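Local structure of Alpha/beta hydrolase (Streptomyces albidoflavus, 6KSU) at residues A[210-214]-A[215-219]; A[302-305]-A[306-310]; A[360-363]-A[364-368]. The protein probably catalyses the macrolactamization of non-ribosomal peptides by heterochiral coupling, as a stand-alone cyclase of the penicillin-binding-protein type. All coordinates share one frame; numbering follows the deposited sequence.

Contact 1: A[210-214]-A[215-219]; sequences PAFLH and DPRPG
Phe212 meets the ion pair of Asp215 and Arg217 with the CD2-CE2 bond of its ring: CD2 lies 4.0 Å from Asp215 OD2, and CE2 lies 3.9 Å from Arg217 NH2. The ring stands steeply to both partners, its plane 64° from that of the carboxylate and 79° from that of the guanidinium, and both approaches to the ring are oblique, without a stack. Next outward comes the ion pair itself, a side-on grip in which Arg217 uses NE and NH2, one for each carboxylate oxygen. Arg217 NE reaches Asp215 OD1 at 2.8 Å through the syn lone pair, while Arg217 NH2 reaches Asp215 OD2 at 2.6 Å, also on the syn side but somewhat out of the carboxylate plane. The bend of the arginine chain at chi3 (-60°) folds the guanidinium back onto the aspartate two residues earlier. Asp215 OD1 takes a further bond from the backbone N of Arg217 at 3.1 Å, arriving from above the carboxylate plane, which makes an Asx turn around Pro216. Helix 194-206 lies beside it: Trp195 meets the Phe212 ring and hydrogen-bonds His214 O, and Thr196 OG1 takes a weak bond from Arg217 NH1. With three donors on its two oxygens, the carboxylate is held against rotation, and the neighbouring positive charge would probably favour its ionised form in this surface loop.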
loop_
_atom_site.group_PDB
_atom_site.type_symbol
_atom_site.label_atom_id
_atom_site.label_comp_id
_atom_site.label_asym_id
_atom_site.label_seq_id
_atom_site.Cartn_x
_atom_site.Cartn_y
_atom_site.Cartn_z
ATOM N N PRO A 210 7.052 -17.137 8.615
ATOM C CA PRO A 210 5.751 -16.745 8.061
ATOM C C PRO A 210 4.715 -16.511 9.151
ATOM O O PRO A 210 4.581 -17.304 10.080
ATOM C CB PRO A 210 5.363 -17.941 7.182
ATOM C CG PRO A 210 6.652 -18.726 6.992
ATOM C CD PRO A 210 7.412 -18.523 8.257
ATOM N N ALA A 211 3.955 -15.435 9.006
ATOM C CA ALA A 211 2.838 -15.185 9.895
ATOM C C ALA A 211 1.794 -14.382 9.129
ATOM O O ALA A 211 2.119 -13.602 8.222
ATOM C CB ALA A 211 3.299 -14.460 11.163
ATOM N N PHE A 212 0.533 -14.596 9.488
ATOM C CA PHE A 212 -0.580 -14.025 8.757
ATOM C C PHE A 212 -1.608 -13.517 9.751
ATOM O O PHE A 212 -1.720 -14.045 10.859
ATOM C CB PHE A 212 -1.229 -15.055 7.829
ATOM C CG PHE A 212 -0.249 -15.748 6.904
ATOM C CD1 PHE A 212 0.018 -15.238 5.642
ATOM C CD2 PHE A 212 0.408 -16.910 7.304
ATOM C CE1 PHE A 212 0.915 -15.874 4.795
ATOM C CE2 PHE A 212 1.304 -17.545 6.467
ATOM C CZ PHE A 212 1.558 -17.023 5.207
ATOM N N LEU A 213 -2.347 -12.474 9.340
ATOM C CA LEU A 213 -3.556 -12.078 10.052
ATOM C C LEU A 213 -4.481 -13.273 10.238
ATOM O O LEU A 213 -4.930 -13.562 11.350
ATOM C CB LEU A 213 -4.272 -10.945 9.295
ATOM C CG LEU A 213 -3.481 -9.642 9.340
ATOM C CD1 LEU A 213 -4.211 -8.465 8.627
ATOM C CD2 LEU A 213 -3.176 -9.323 10.834
ATOM N N HIS A 214 -4.757 -13.996 9.158
ATOM C CA HIS A 214 -5.562 -15.212 9.215
ATOM C C HIS A 214 -4.951 -16.270 8.323
ATOM O O HIS A 214 -4.728 -16.028 7.130
ATOM C CB HIS A 214 -7.006 -14.952 8.771
ATOM C CG HIS A 214 -7.655 -13.802 9.471
ATOM N ND1 HIS A 214 -8.000 -13.845 10.807
ATOM C CD2 HIS A 214 -8.029 -12.578 9.022
ATOM C CE1 HIS A 214 -8.557 -12.696 11.150
ATOM N NE2 HIS A 214 -8.587 -11.910 10.086
ATOM N N ASP A 215 -4.728 -17.448 8.889
ATOM C CA ASP A 215 -4.247 -18.606 8.139
ATOM C C ASP A 215 -5.341 -19.666 8.110
ATOM O O ASP A 215 -5.583 -20.328 9.138
ATOM C CB ASP A 215 -2.968 -19.157 8.770
ATOM C CG ASP A 215 -2.269 -20.176 7.892
ATOM O OD1 ASP A 215 -2.905 -20.665 6.941
ATOM O OD2 ASP A 215 -1.092 -20.525 8.171
ATOM N N PRO A 216 -6.033 -19.865 6.985
ATOM C CA PRO A 216 -7.117 -20.860 6.934
ATOM C C PRO A 216 -6.648 -22.296 6.765
ATOM O O PRO A 216 -7.496 -23.187 6.659
ATOM C CB PRO A 216 -7.935 -20.412 5.711
ATOM C CG PRO A 216 -6.922 -19.768 4.817
ATOM C CD PRO A 216 -5.851 -19.169 5.701
ATOM N N ARG A 217 -5.347 -22.553 6.724
ATOM C CA ARG A 217 -4.954 -23.947 6.548
ATOM C C ARG A 217 -4.797 -24.626 7.902
ATOM O O ARG A 217 -4.401 -23.985 8.881
ATOM C CB ARG A 217 -3.638 -24.046 5.777
ATOM C CG ARG A 217 -3.577 -23.259 4.472
ATOM C CD ARG A 217 -2.128 -23.003 4.069
ATOM N NE ARG A 217 -1.428 -22.244 5.108
ATOM C CZ ARG A 217 -0.111 -22.084 5.180
ATOM N NH1 ARG A 217 0.685 -22.649 4.276
ATOM N NH2 ARG A 217 0.409 -21.363 6.172
ATOM N N PRO A 218 -5.122 -25.916 8.022
ATOM C CA PRO A 218 -4.746 -26.615 9.264
ATOM C C PRO A 218 -3.251 -26.553 9.470
ATOM O O PRO A 218 -2.788 -26.040 10.495
ATOM C CB PRO A 218 -5.262 -28.042 9.042
ATOM C CG PRO A 218 -5.364 -28.181 7.564
ATOM C CD PRO A 218 -5.705 -26.827 7.024
ATOM N N GLY A 219 -2.486 -26.993 8.472
ATOM C CA GLY A 219 -1.045 -26.817 8.497
ATOM C C GLY A 219 -0.396 -27.839 9.393
ATOM O O GLY A 219 -0.714 -29.032 9.336
#

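Contact 2: A[302-305]-A[306-310]; sequences FGLA and DGWGL
Trp308 folds back toward Leu304 and Ala305, the residues that lead into its strand, the short edge strand 307-308 of the seven-stranded antiparallel sheet in this penicillin-binding-protein-like domain. At its start the chain makes a classic beta bulge, Asp306 and Gly307 together facing Arg314 on strand 313-315. From CB the indole leaves with chi1 at -141°, well away from a staggered value, and chi2 near -82° turns the ring steeply across the CA-CB bond. The five-membered part and its NE1 lie on the far side from Leu304 and Ala305; the six-membered part carries the contact. Its CZ3 corner meets the CD1 methyl of Leu304 at 4.1 Å and the CB methyl of Ala305 at 4.2 Å, both obliquely, as apolar packing. Other aromatic groups gather round the same indole, His134 edge-to-face and Phe172 at a shallower angle. Leu304 also touches Tyr174, the tyrosine of a probable SxxK-type constellation, which places the contact beside the presumed active site. At the bulge, Asp306 takes no part in this apolar packing with its carboxylate; its OD2 accepts a hydrogen bond from Gly316 N. The CB of Ala305 also lies 3.8 Å from the carbonyl O of Gly307, an ordinary van der Waals contact.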
loop_
_atom_site.group_PDB
_atom_site.type_symbol
_atom_site.label_atom_id
_atom_site.label_comp_id
_atom_site.label_asym_id
_atom_site.label_seq_id
_atom_site.Cartn_x
_atom_site.Cartn_y
_atom_site.Cartn_z
ATOM N N PHE A 302 -2.663 9.536 -8.692
ATOM C CA PHE A 302 -2.911 10.894 -8.221
ATOM C C PHE A 302 -3.378 10.911 -6.768
ATOM O O PHE A 302 -4.405 10.320 -6.427
ATOM C CB PHE A 302 -3.943 11.573 -9.127
ATOM C CG PHE A 302 -4.003 13.043 -8.949
ATOM C CD1 PHE A 302 -2.983 13.845 -9.437
ATOM C CD2 PHE A 302 -5.055 13.625 -8.275
ATOM C CE1 PHE A 302 -3.013 15.201 -9.263
ATOM C CE2 PHE A 302 -5.096 14.986 -8.094
ATOM C CZ PHE A 302 -4.067 15.776 -8.588
ATOM N N GLY A 303 -2.638 11.611 -5.920
ATOM C CA GLY A 303 -2.965 11.690 -4.511
ATOM C C GLY A 303 -2.338 10.631 -3.620
ATOM O O GLY A 303 -2.670 10.580 -2.430
ATOM N N LEU A 304 -1.449 9.774 -4.159
ATOM C CA LEU A 304 -0.751 8.721 -3.408
ATOM C C LEU A 304 0.752 8.703 -3.657
ATOM O O LEU A 304 1.517 8.646 -2.698
ATOM C CB LEU A 304 -1.336 7.340 -3.739
ATOM C CG LEU A 304 -2.387 6.714 -2.819
ATOM C CD1 LEU A 304 -2.544 5.218 -3.138
ATOM C CD2 LEU A 304 -2.058 6.940 -1.328
ATOM N N ALA A 305 1.192 8.754 -4.914
ATOM C CA ALA A 305 2.610 8.745 -5.248
ATOM C C ALA A 305 2.799 9.428 -6.596
ATOM O O ALA A 305 1.831 9.747 -7.299
ATOM C CB ALA A 305 3.162 7.315 -5.290
ATOM N N ASP A 306 4.069 9.603 -6.981
ATOM C CA ASP A 306 4.380 10.147 -8.300
ATOM C C ASP A 306 4.328 9.102 -9.409
ATOM O O ASP A 306 4.107 9.458 -10.570
ATOM C CB ASP A 306 5.748 10.813 -8.267
ATOM C CG ASP A 306 5.789 11.947 -7.297
ATOM O OD1 ASP A 306 4.870 12.788 -7.374
ATOM O OD2 ASP A 306 6.708 11.993 -6.450
ATOM N N GLY A 307 4.499 7.830 -9.083
ATOM C CA GLY A 307 4.349 6.778 -10.070
ATOM C C GLY A 307 4.168 5.451 -9.375
ATOM O O GLY A 307 4.473 5.306 -8.186
ATOM N N TRP A 308 3.667 4.474 -10.125
ATOM C CA TRP A 308 3.529 3.118 -9.611
ATOM C C TRP A 308 4.123 2.142 -10.610
ATOM O O TRP A 308 3.939 2.285 -11.826
ATOM C CB TRP A 308 2.075 2.742 -9.347
ATOM C CG TRP A 308 1.906 1.936 -8.099
ATOM C CD1 TRP A 308 2.089 0.593 -7.950
ATOM C CD2 TRP A 308 1.518 2.435 -6.806
ATOM N NE1 TRP A 308 1.842 0.224 -6.641
ATOM C CE2 TRP A 308 1.486 1.337 -5.926
ATOM C CE3 TRP A 308 1.173 3.703 -6.321
ATOM C CZ2 TRP A 308 1.121 1.465 -4.594
ATOM C CZ3 TRP A 308 0.822 3.831 -4.997
ATOM C CH2 TRP A 308 0.804 2.719 -4.143
ATOM N N GLY A 309 4.810 1.144 -10.089
ATOM C CA GLY A 309 5.368 0.096 -10.918
ATOM C C GLY A 309 4.656 -1.216 -10.663
ATOM O O GLY A 309 3.430 -1.257 -10.594
ATOM N N LEU A 310 5.398 -2.304 -10.510
ATOM C CA LEU A 310 4.797 -3.592 -10.176
ATOM C C LEU A 310 5.034 -3.826 -8.684
ATOM O O LEU A 310 6.070 -4.337 -8.279
ATOM C CB LEU A 310 5.383 -4.704 -11.037
ATOM C CG LEU A 310 5.507 -4.376 -12.532
ATOM C CD1 LEU A 310 6.153 -5.538 -13.308
ATOM C CD2 LEU A 310 4.150 -4.020 -13.129
#

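Contact 3: A[360-363]-A[364-368]; sequences EALV and ARLPE
Leu362 overlaps Leu366 one helical turn later, its CG lying 3.9 Å from CD1 of Leu366, the two side chains set obliquely to each other. The pair sits at the C-terminal part of helix 355-365, where alpha-helical i to i+4 bonding passes into a short 3-10 segment at 366-367. Three backbone bonds mark the turns: Ala364 N to Glu360 O, Arg365 N to Ala361 O, and Leu366 N to Leu362 O at 2.8 Å. Leu366 draws its side chain back over the preceding turn, CG anti to its own carbonyl carbon (chi1 -75°), which brings CG of Leu366 to 3.0 Å from Leu362 O. Pro367 has no N-H to continue the series; its CD instead rests 3.1 Å from the carbonyl O of Val363, so that the regular pattern is interrupted at this oxygen. Leu362 packs on Leu38 of helix 23-41, while Val363 touches His375 and Leu366 touches Leu371, so the buried face of the turn meets both a helix and the following loop. Arg365, bent at chi2 and chi3, also touches Leu34 and Leu38 of the same helix 23-41, and carries its guanidinium toward Glu368. The salt bridge there is carried by one nitrogen: Arg365 NH2 reaches Glu368 OE2 at 2.8 Å on the syn side, with a longer, weak bond to Glu368 OE1 at 3.4 Å.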
loop_
_atom_site.group_PDB
_atom_site.type_symbol
_atom_site.label_atom_id
_atom_site.label_comp_id
_atom_site.label_asym_id
_atom_site.label_seq_id
_atom_site.Cartn_x
_atom_site.Cartn_y
_atom_site.Cartn_z
ATOM N N GLU A 360 5.878 10.158 9.584
ATOM C CA GLU A 360 6.046 11.511 9.054
ATOM C C GLU A 360 7.197 12.237 9.751
ATOM O O GLU A 360 8.094 12.776 9.092
ATOM C CB GLU A 360 4.729 12.278 9.187
ATOM C CG GLU A 360 4.749 13.697 8.656
ATOM C CD GLU A 360 3.422 14.435 8.880
ATOM O OE1 GLU A 360 2.394 13.776 9.169
ATOM O OE2 GLU A 360 3.418 15.681 8.777
ATOM N N ALA A 361 7.210 12.220 11.084
ATOM C CA ALA A 361 8.289 12.868 11.825
ATOM C C ALA A 361 9.643 12.228 11.527
ATOM O O ALA A 361 10.663 12.923 11.457
ATOM C CB ALA A 361 7.985 12.820 13.324
ATOM N N LEU A 362 9.666 10.907 11.342
ATOM C CA LEU A 362 10.889 10.225 10.930
ATOM C C LEU A 362 11.365 10.715 9.563
ATOM O O LEU A 362 12.562 10.924 9.347
ATOM C CB LEU A 362 10.640 8.715 10.912
ATOM C CG LEU A 362 11.636 7.706 11.497
ATOM C CD1 LEU A 362 12.338 8.257 12.724
ATOM C CD2 LEU A 362 10.861 6.461 11.857
ATOM N N VAL A 363 10.440 10.933 8.632
ATOM C CA VAL A 363 10.857 11.368 7.302
ATOM C C VAL A 363 11.452 12.769 7.361
ATOM O O VAL A 363 12.462 13.060 6.710
ATOM C CB VAL A 363 9.680 11.282 6.316
ATOM C CG1 VAL A 363 10.008 12.042 5.067
ATOM C CG2 VAL A 363 9.345 9.815 5.989
ATOM N N ALA A 364 10.865 13.645 8.171
ATOM C CA ALA A 364 11.353 15.014 8.258
ATOM C C ALA A 364 12.635 15.130 9.063
ATOM O O ALA A 364 13.457 16.003 8.772
ATOM C CB ALA A 364 10.286 15.920 8.874
ATOM N N ARG A 365 12.845 14.271 10.060
ATOM C CA ARG A 365 14.008 14.423 10.932
ATOM C C ARG A 365 15.182 13.513 10.577
ATOM O O ARG A 365 16.333 13.887 10.837
ATOM C CB ARG A 365 13.590 14.205 12.387
ATOM C CG ARG A 365 12.552 15.232 12.809
ATOM C CD ARG A 365 12.708 15.711 14.240
ATOM N NE ARG A 365 14.099 15.764 14.653
ATOM C CZ ARG A 365 14.491 15.674 15.916
ATOM N NH1 ARG A 365 13.583 15.552 16.879
ATOM N NH2 ARG A 365 15.786 15.710 16.210
ATOM N N LEU A 366 14.940 12.349 9.945
ATOM C CA LEU A 366 16.049 11.507 9.490
ATOM C C LEU A 366 17.055 12.225 8.587
ATOM O O LEU A 366 18.204 11.767 8.494
ATOM C CB LEU A 366 15.535 10.259 8.760
ATOM C CG LEU A 366 14.916 9.084 9.545
ATOM C CD1 LEU A 366 14.105 8.209 8.578
ATOM C CD2 LEU A 366 15.975 8.259 10.259
ATOM N N PRO A 367 16.703 13.315 7.882
ATOM C CA PRO A 367 17.763 14.044 7.158
ATOM C C PRO A 367 18.926 14.466 8.039
ATOM O O PRO A 367 20.054 14.557 7.540
ATOM C CB PRO A 367 17.021 15.250 6.574
ATOM C CG PRO A 367 15.667 14.703 6.277
ATOM C CD PRO A 367 15.367 13.723 7.399
ATOM N N GLU A 368 18.710 14.693 9.335
ATOM C CA GLU A 368 19.828 15.038 10.204
ATOM C C GLU A 368 20.752 13.844 10.496
ATOM O O GLU A 368 21.630 13.955 11.355
ATOM C CB GLU A 368 19.316 15.683 11.498
ATOM C CG GLU A 368 18.906 14.756 12.610
ATOM C CD GLU A 368 18.053 15.468 13.654
ATOM O OE1 GLU A 368 17.368 16.461 13.291
ATOM O OE2 GLU A 368 18.069 15.035 14.830
#

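From the N terminus the three contacts come in series, and none nests within or crosses another. Contact 1 ties a turn in the loop between helix 194-206 and strand 231-232. Contact 2 follows helix 286-293 and turns the chain into strand 307-308, the edge of a sheet that runs through 313-315, 322-329, 332-339 and 344-350 to the N-terminal strands 46-53 and 56-63. Contact 3 then lies in the last turns of helix 355-365, beside helix 23-41, and the 3-10 segment after it. Between nearest atoms, contacts 2 and 3 are about 12 Å apart, and contact 1 is about 17 Å from contact 2 and about 21 Å from contact 3; each is one continuous stretch, so none closes a long loop.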